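PDB 5GT1: choline binding protein A from Lactobacillus salivarius str. Ren, which probably attaches to choline-containing or cell-surface targets through its repeats and carries a zinc-binding M23 peptidase-family domain, the part described here. Local coordinates for residues A[136-144]-A[159-167]. Sequence-based numbering, arbitrary orientation.
Sequences LHLGITRET and TWLDPRALI. With ZN (zinc ion), chain B.
I140 reaches from strand 136-141 into the start of helix 163-167. From its CB, CG2 meets L166 CD2 at 3.6 Å; CG1, anti to the carbonyl carbon (chi1 -57°), lies more loosely by P163 CG, and the extended chi2 (176°) carries CD1 outward to P163 CB at 3.8 Å. Next along the same side, L138 CD2 and I167 CD1 touch tip to tip at 3.7 Å. The polar backbone of I140 is matched as well: L161 N gives a nearly straight bond to I140 O (2.9 Å, 167°), and a water accepts a hydrogen bond from I140 N and, 2.7 Å from L161 O, probably donates to it, bridging the two backbones. On the other face of the strand, the T141 CB-H lies over the six-membered ring of W160, while the edge of that indole runs beside the backbone at G139 and I140; A149 O, from helix 146-151, accepts from its NE1. T141 OG1 does double duty, donating to T159 O (2.7 Å) from above the carbonyl plane and accepting from E143 N in an ST turn. D162 is the N-cap of helix 163-167, its OD1 accepting from R164 N. H137 ND1 binds zinc at 2.1 Å; H57 and D61 complete the protein ligands, the site characteristic of M23 peptidases. Apolar side chains thus seat the helix against this zinc-ligand strand, while the backbone bond, T141 OG1 and W160 tie residues 159-161 alongside.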
ATOM      1  N   LEU A 136      -7.852   0.881   2.232  1.00 12.79           N
ATOM      2  CA  LEU A 136      -6.662   1.008   1.430  1.00 11.54           C
ATOM      3  C   LEU A 136      -5.924  -0.314   1.549  1.00 11.23           C
ATOM      4  O   LEU A 136      -5.793  -0.854   2.646  1.00 11.18           O
ATOM      5  CB  LEU A 136      -5.774   2.129   1.992  1.00 11.21           C
ATOM      6  CG  LEU A 136      -4.302   2.145   1.537  1.00 11.21           C
ATOM      7  CD1 LEU A 136      -4.197   2.630   0.096  1.00 11.16           C
ATOM      8  CD2 LEU A 136      -3.458   3.023   2.460  1.00 11.01           C
ATOM      9  N   HIS A 137      -5.450  -0.832   0.420  1.00 10.57           N
ATOM     10  CA  HIS A 137      -4.464  -1.910   0.413  1.00 10.47           C
ATOM     11  C   HIS A 137      -3.136  -1.334  -0.028  1.00 10.77           C
ATOM     12  O   HIS A 137      -3.025  -0.714  -1.108  1.00 10.99           O
ATOM     13  CB  HIS A 137      -4.942  -3.044  -0.509  1.00 10.54           C
ATOM     14  CG  HIS A 137      -3.908  -4.112  -0.801  1.00 10.77           C
ATOM     15  ND1 HIS A 137      -4.067  -5.402  -0.418  1.00 10.99           N
ATOM     16  CD2 HIS A 137      -2.701  -4.056  -1.512  1.00 11.21           C
ATOM     17  CE1 HIS A 137      -3.007  -6.129  -0.845  1.00 11.62           C
ATOM     18  NE2 HIS A 137      -2.175  -5.310  -1.520  1.00 11.59           N
ATOM     19  N   LEU A 138      -2.119  -1.526   0.811  1.00 10.42           N
ATOM     20  CA  LEU A 138      -0.758  -1.083   0.516  1.00 10.80           C
ATOM     21  C   LEU A 138       0.116  -2.299   0.218  1.00 10.82           C
ATOM     22  O   LEU A 138       0.136  -3.243   0.997  1.00 10.25           O
ATOM     23  CB  LEU A 138      -0.176  -0.303   1.699  1.00 11.22           C
ATOM     24  CG  LEU A 138       1.295   0.128   1.590  1.00 11.81           C
ATOM     25  CD1 LEU A 138       1.536   1.147   0.470  1.00 12.17           C
ATOM     26  CD2 LEU A 138       1.759   0.690   2.933  1.00 12.61           C
ATOM     27  N   GLY A 139       0.796  -2.277  -0.923  1.00 10.66           N
ATOM     28  CA  GLY A 139       1.731  -3.347  -1.285  1.00 11.19           C
ATOM     29  C   GLY A 139       3.116  -2.761  -1.469  1.00 11.36           C
ATOM     30  O   GLY A 139       3.267  -1.639  -1.969  1.00 11.30           O
ATOM     31  N   ILE A 140       4.130  -3.517  -1.056  1.00 12.06           N
ATOM     32  CA  ILE A 140       5.516  -3.095  -1.216  1.00 12.95           C
ATOM     33  C   ILE A 140       6.338  -4.238  -1.816  1.00 13.32           C
ATOM     34  O   ILE A 140       6.250  -5.376  -1.344  1.00 12.80           O
ATOM     35  CB  ILE A 140       6.146  -2.623   0.125  1.00 13.17           C
ATOM     36  CG1 ILE A 140       5.314  -1.476   0.735  1.00 13.40           C
ATOM     37  CG2 ILE A 140       7.582  -2.142  -0.119  1.00 13.51           C
ATOM     38  CD1 ILE A 140       5.806  -1.010   2.099  1.00 14.28           C
ATOM     39  N   THR A 141       7.139  -3.924  -2.840  1.00 14.29           N
ATOM     40  CA  THR A 141       7.980  -4.926  -3.505  1.00 15.65           C
ATOM     41  C   THR A 141       9.283  -4.285  -3.925  1.00 16.89           C
ATOM     42  O   THR A 141       9.321  -3.088  -4.228  1.00 16.38           O
ATOM     43  CB  THR A 141       7.255  -5.573  -4.730  1.00 16.10           C
ATOM     44  OG1 THR A 141       8.110  -6.549  -5.357  1.00 17.02           O
ATOM     45  CG2 THR A 141       6.866  -4.524  -5.782  1.00 15.95           C
ATOM     46  N   ARG A 142      10.374  -5.055  -3.953  1.00 18.16           N
ATOM     47  CA  ARG A 142      11.596  -4.515  -4.584  1.00 20.44           C
ATOM     48  C   ARG A 142      11.522  -4.574  -6.109  1.00 21.60           C
ATOM     49  O   ARG A 142      12.256  -3.846  -6.801  1.00 22.04           O
ATOM     50  CB  ARG A 142      12.860  -5.217  -4.088  1.00 21.59           C
ATOM     51  CG  ARG A 142      13.212  -4.863  -2.659  1.00 23.23           C
ATOM     52  CD  ARG A 142      14.513  -5.525  -2.254  1.00 25.99           C
ATOM     53  NE  ARG A 142      14.527  -5.723  -0.811  1.00 30.46           N
ATOM     54  CZ  ARG A 142      15.143  -4.918   0.043  1.00 33.90           C
ATOM     55  NH1 ARG A 142      15.813  -3.866  -0.410  1.00 35.94           N
ATOM     56  NH2 ARG A 142      15.102  -5.174   1.344  1.00 33.28           N
ATOM     57  N   GLU A 143      10.634  -5.429  -6.626  1.00 22.96           N
ATOM     58  CA  GLU A 143      10.455  -5.600  -8.077  1.00 24.74           C
ATOM     59  C   GLU A 143      10.141  -4.264  -8.741  1.00 26.56           C
ATOM     60  O   GLU A 143       9.345  -3.460  -8.240  1.00 24.78           O
ATOM     61  CB  GLU A 143       9.372  -6.645  -8.388  1.00 27.01           C
ATOM     62  CG  GLU A 143       9.049  -6.852  -9.871  1.00 30.79           C
ATOM     63  CD  GLU A 143      10.244  -7.330 -10.690  1.00 34.67           C
ATOM     64  OE1 GLU A 143      10.747  -8.442 -10.398  1.00 34.93           O
ATOM     65  OE2 GLU A 143      10.686  -6.584 -11.610  1.00 34.54           O
ATOM     66  N   THR A 144      10.778  -4.055  -9.886  1.00 25.43           N
ATOM     67  CA  THR A 144      10.752  -2.805 -10.587  1.00 26.86           C
ATOM     68  C   THR A 144       9.616  -2.822 -11.635  1.00 26.49           C
ATOM     69  O   THR A 144       9.009  -1.796 -11.930  1.00 25.56           O
ATOM     70  CB  THR A 144      12.174  -2.561 -11.152  1.00 29.96           C
ATOM     71  OG1 THR A 144      12.660  -1.286 -10.725  1.00 32.55           O
ATOM     72  CG2 THR A 144      12.241  -2.708 -12.641  1.00 30.96           C
ATOM     73  N   THR A 159       8.275 -12.039  -3.544  1.00 17.74           N
ATOM     74  CA  THR A 159       8.020 -10.858  -4.380  1.00 17.39           C
ATOM     75  C   THR A 159       7.538  -9.669  -3.519  1.00 16.06           C
ATOM     76  O   THR A 159       8.100  -8.575  -3.582  1.00 16.18           O
ATOM     77  CB  THR A 159       6.966 -11.157  -5.473  1.00 18.37           C
ATOM     78  OG1 THR A 159       7.468 -12.183  -6.336  1.00 19.60           O
ATOM     79  CG2 THR A 159       6.674  -9.916  -6.312  1.00 18.03           C
ATOM     80  N   TRP A 160       6.500  -9.914  -2.734  1.00 14.73           N
ATOM     81  CA  TRP A 160       5.880  -8.892  -1.894  1.00 15.34           C
ATOM     82  C   TRP A 160       6.419  -8.998  -0.504  1.00 15.17           C
ATOM     83  O   TRP A 160       6.696 -10.100  -0.012  1.00 14.92           O
ATOM     84  CB  TRP A 160       4.358  -9.057  -1.905  1.00 14.92           C
ATOM     85  CG  TRP A 160       3.783  -8.810  -3.281  1.00 15.41           C
ATOM     86  CD1 TRP A 160       3.403  -9.763  -4.248  1.00 15.34           C
ATOM     87  CD2 TRP A 160       3.546  -7.512  -3.908  1.00 14.78           C
ATOM     88  NE1 TRP A 160       2.944  -9.147  -5.381  1.00 14.98           N
ATOM     89  CE2 TRP A 160       3.010  -7.791  -5.247  1.00 15.29           C
ATOM     90  CE3 TRP A 160       3.707  -6.186  -3.503  1.00 15.09           C
ATOM     91  CZ2 TRP A 160       2.647  -6.764  -6.124  1.00 15.07           C
ATOM     92  CZ3 TRP A 160       3.353  -5.167  -4.394  1.00 14.83           C
ATOM     93  CH2 TRP A 160       2.830  -5.450  -5.673  1.00 15.03           C
ATOM     94  N   LEU A 161       6.592  -7.843   0.126  1.00 14.88           N
ATOM     95  CA  LEU A 161       7.142  -7.737   1.460  1.00 15.49           C
ATOM     96  C   LEU A 161       6.079  -7.252   2.434  1.00 15.68           C
ATOM     97  O   LEU A 161       5.115  -6.591   2.034  1.00 15.02           O
ATOM     98  CB  LEU A 161       8.332  -6.764   1.460  1.00 16.11           C
ATOM     99  CG  LEU A 161       9.365  -6.991   0.354  1.00 16.48           C
ATOM    100  CD1 LEU A 161      10.370  -5.852   0.285  1.00 17.03           C
ATOM    101  CD2 LEU A 161      10.064  -8.343   0.521  1.00 17.06           C
ATOM    102  N   ASP A 162       6.262  -7.575   3.714  1.00 15.56           N
ATOM    103  CA  ASP A 162       5.298  -7.186   4.739  1.00 16.21           C
ATOM    104  C   ASP A 162       5.403  -5.676   5.002  1.00 15.08           C
ATOM    105  O   ASP A 162       6.405  -5.225   5.563  1.00 15.09           O
ATOM    106  CB  ASP A 162       5.549  -7.980   6.029  1.00 16.84           C
ATOM    107  CG  ASP A 162       4.529  -7.668   7.121  1.00 17.94           C
ATOM    108  OD1 ASP A 162       3.686  -6.751   6.955  1.00 17.42           O
ATOM    109  OD2 ASP A 162       4.577  -8.358   8.154  1.00 19.04           O
ATOM    110  N   PRO A 163       4.379  -4.886   4.580  1.00 14.52           N
ATOM    111  CA  PRO A 163       4.482  -3.444   4.792  1.00 13.96           C
ATOM    112  C   PRO A 163       4.475  -3.070   6.270  1.00 14.23           C
ATOM    113  O   PRO A 163       5.055  -2.041   6.627  1.00 13.76           O
ATOM    114  CB  PRO A 163       3.218  -2.886   4.098  1.00 13.61           C
ATOM    115  CG  PRO A 163       2.859  -3.938   3.089  1.00 13.73           C
ATOM    116  CD  PRO A 163       3.148  -5.230   3.827  1.00 13.97           C
ATOM    117  N   ARG A 164       3.825  -3.877   7.114  1.00 14.43           N
ATOM    118  CA  ARG A 164       3.773  -3.551   8.548  1.00 15.84           C
ATOM    119  C   ARG A 164       5.176  -3.557   9.151  1.00 15.80           C
ATOM    120  O   ARG A 164       5.579  -2.595   9.806  1.00 16.08           O
ATOM    121  CB  ARG A 164       2.849  -4.480   9.342  1.00 17.22           C
ATOM    122  CG  ARG A 164       2.746  -4.039  10.802  1.00 19.46           C
ATOM    123  CD  ARG A 164       1.631  -4.712  11.566  1.00 22.08           C
ATOM    124  NE  ARG A 164       1.941  -6.106  11.807  1.00 26.01           N
ATOM    125  CZ  ARG A 164       1.339  -6.865  12.725  1.00 29.19           C
ATOM    126  NH1 ARG A 164       0.389  -6.367  13.526  1.00 30.13           N
ATOM    127  NH2 ARG A 164       1.694  -8.134  12.849  1.00 29.36           N
ATOM    128  N   ALA A 165       5.902  -4.648   8.914  1.00 15.45           N
ATOM    129  CA  ALA A 165       7.274  -4.804   9.376  1.00 16.24           C
ATOM    130  C   ALA A 165       8.182  -3.737   8.790  1.00 16.19           C
ATOM    131  O   ALA A 165       8.996  -3.159   9.499  1.00 16.79           O
ATOM    132  CB  ALA A 165       7.792  -6.204   9.044  1.00 16.12           C
ATOM    133  N   LEU A 166       8.043  -3.467   7.495  1.00 16.85           N
ATOM    134  CA  LEU A 166       8.851  -2.447   6.831  1.00 17.48           C
ATOM    135  C   LEU A 166       8.664  -1.025   7.374  1.00 16.52           C
ATOM    136  O   LEU A 166       9.639  -0.325   7.619  1.00 15.90           O
ATOM    137  CB  LEU A 166       8.578  -2.435   5.328  1.00 19.84           C
ATOM    138  CG  LEU A 166       9.730  -2.819   4.399  1.00 23.42           C
ATOM    139  CD1 LEU A 166      10.150  -4.253   4.628  1.00 25.74           C
ATOM    140  CD2 LEU A 166       9.305  -2.644   2.954  1.00 23.15           C
ATOM    141  N   ILE A 167       7.412  -0.590   7.512  1.00 15.22           N
ATOM    142  CA  ILE A 167       7.127   0.767   7.990  1.00 15.27           C
ATOM    143  C   ILE A 167       7.544   0.897   9.455  1.00 15.51           C
ATOM    144  O   ILE A 167       8.178   1.876   9.854  1.00 15.50           O
ATOM    145  CB  ILE A 167       5.630   1.132   7.814  1.00 14.39           C
ATOM    146  CG1 ILE A 167       5.287   1.255   6.319  1.00 14.32           C
ATOM    147  CG2 ILE A 167       5.313   2.436   8.536  1.00 14.73           C
ATOM    148  CD1 ILE A 167       3.812   1.049   6.018  1.00 13.67           C
TER
HETATM  149 ZN    ZN B 601      -5.604  -6.394   0.538  1.00 18.46          ZN
HETATM  150  O   HOH W   1       3.300  -5.931   0.190  1.00 11.63           O
HETATM  151  O   HOH W   2      10.738  -7.867  -3.244  1.00 19.40           O
HETATM  152  O   HOH W   3      -5.862  -7.752  -1.284  1.00 20.57           O
HETATM  153  O   HOH W   4      -7.798  -7.591   0.844  1.00 38.61           O
HETATM  154  O   HOH W   5      -7.272  -5.487  -0.455  1.00 21.80           O